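Local atomic coordinates of periplasmic solute binding protein (PDB entry 4RY1), a protein that probably binds a sugar or related solute in the periplasm for delivery to an ABC-type transporter. Residues Q71-R74 / G78-D81. Numbering follows the deposited sequence.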
# COMPACT_ATOMS: atom_id res chain seq x y z
N GLN A 71 -11.05 -12.49 -0.73
CA GLN A 71 -12.16 -12.67 0.22
C GLN A 71 -13.51 -12.47 -0.45
O GLN A 71 -14.43 -13.27 -0.30
CB GLN A 71 -12.03 -11.70 1.40
CG GLN A 71 -13.26 -11.70 2.29
CD GLN A 71 -13.15 -10.82 3.54
OE1 GLN A 71 -12.08 -10.25 3.85
NE2 GLN A 71 -14.27 -10.72 4.27
N PHE A 72 -13.65 -11.35 -1.16
CA PHE A 72 -14.96 -10.95 -1.68
C PHE A 72 -15.33 -11.52 -3.04
O PHE A 72 -16.53 -11.59 -3.38
CB PHE A 72 -15.07 -9.42 -1.69
CG PHE A 72 -15.10 -8.80 -0.31
CD1 PHE A 72 -16.00 -9.25 0.64
CD2 PHE A 72 -14.22 -7.78 0.03
CE1 PHE A 72 -16.03 -8.68 1.91
CE2 PHE A 72 -14.25 -7.20 1.28
CZ PHE A 72 -15.16 -7.66 2.23
N SER A 73 -14.32 -11.83 -3.85
CA SER A 73 -14.54 -12.22 -5.25
C SER A 73 -14.04 -13.61 -5.63
O SER A 73 -14.77 -14.36 -6.26
CB SER A 73 -13.92 -11.18 -6.19
OG SER A 73 -14.46 -9.88 -5.96
N ARG A 74 -12.81 -13.96 -5.29
CA ARG A 74 -12.33 -15.31 -5.61
C ARG A 74 -13.09 -16.36 -4.81
O ARG A 74 -13.50 -17.39 -5.33
CB ARG A 74 -10.85 -15.46 -5.32
CG ARG A 74 -9.96 -14.53 -6.11
CD ARG A 74 -8.52 -14.97 -6.00
NE ARG A 74 -7.61 -13.97 -6.55
CZ ARG A 74 -6.33 -14.19 -6.82
NH1 ARG A 74 -5.80 -15.40 -6.62
NH2 ARG A 74 -5.57 -13.21 -7.30
N GLY A 78 -18.54 -11.97 -5.33
CA GLY A 78 -18.06 -11.00 -6.29
C GLY A 78 -18.88 -9.73 -6.29
O GLY A 78 -19.92 -9.61 -5.65
N PHE A 79 -18.35 -8.78 -7.03
CA PHE A 79 -18.96 -7.49 -7.22
C PHE A 79 -19.65 -7.43 -8.58
O PHE A 79 -19.54 -8.35 -9.43
CB PHE A 79 -17.90 -6.40 -7.03
CG PHE A 79 -17.37 -6.34 -5.62
CD1 PHE A 79 -18.19 -5.98 -4.55
CD2 PHE A 79 -16.06 -6.71 -5.34
CE1 PHE A 79 -17.71 -5.95 -3.26
CE2 PHE A 79 -15.59 -6.66 -4.03
CZ PHE A 79 -16.41 -6.27 -3.00
N TYR A 80 -20.37 -6.33 -8.81
CA TYR A 80 -20.93 -6.09 -10.13
C TYR A 80 -19.81 -6.04 -11.17
O TYR A 80 -18.79 -5.35 -10.98
CB TYR A 80 -21.73 -4.81 -10.11
CG TYR A 80 -22.37 -4.43 -11.43
CD1 TYR A 80 -23.67 -4.81 -11.72
CD2 TYR A 80 -21.69 -3.62 -12.35
CE1 TYR A 80 -24.28 -4.43 -12.90
CE2 TYR A 80 -22.28 -3.26 -13.53
CZ TYR A 80 -23.58 -3.65 -13.80
OH TYR A 80 -24.14 -3.23 -14.99
N ASP A 81 -20.00 -6.75 -12.27
CA ASP A 81 -18.98 -6.83 -13.33
C ASP A 81 -18.90 -5.51 -14.10
O ASP A 81 -19.76 -5.18 -14.92
CB ASP A 81 -19.31 -7.98 -14.27
CG ASP A 81 -18.32 -8.15 -15.39
OD1 ASP A 81 -17.30 -7.44 -15.45
OD2 ASP A 81 -18.61 -9.03 -16.24
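F79 lays the far end of its ring against the root of the F72 side chain, a contact that closes the end of helix 69-74 onto the chain that follows it. The evidence is the spread of distances: F79 CE2 and CZ both approach F72 CB at 3.7 Å, and F79 CZ also reaches F72 CG (3.9 Å) and CD2 (4.0 Å). The touch is therefore made by the CE2 and CZ carbons of F79, against CB and the near part of the F72 ring. The two rings are inclined at 60° with centroids 5.9 Å apart, too oblique a pair to count as a stack or as edge-to-face. With chi1 at -65°, F79 has CG opposite its own carbonyl carbon, and this swings the ring back toward the helix although the CB bond itself runs alongside it. F72 turns its ring away beyond CB, and the side-chain amide carbon CD of Q71 rests over one face near the rim.

S73 adds a second touch, its OG standing 3.6 Å from F79 CD2. This is van der Waals packing; the polar demand of the hydroxyl is met by a hydrogen bond with Q109 NE2.

On the backbone, G78 N donates to F72 O at 2.8 Å with an N-H...O angle of 147°, the donor lying in the carbonyl plane. The donor lies six positions after the acceptor, beyond the i to i+4 step of an alpha helix, so the bond closes a wider loop; it is accompanied by positive phi at G78. F72 also packs on L46 and I53 of helix 45-55, while F79 meets I53, M62, I64 and A291. The arrangement is thus a helix C-terminus with its following loop bonded back to it, F72 and F79 joining the core between helices 45-55 and 69-74 and the mixed sheet (strands 61-64 and 284-292), within one α/β lobe of the periplasmic binding protein fold.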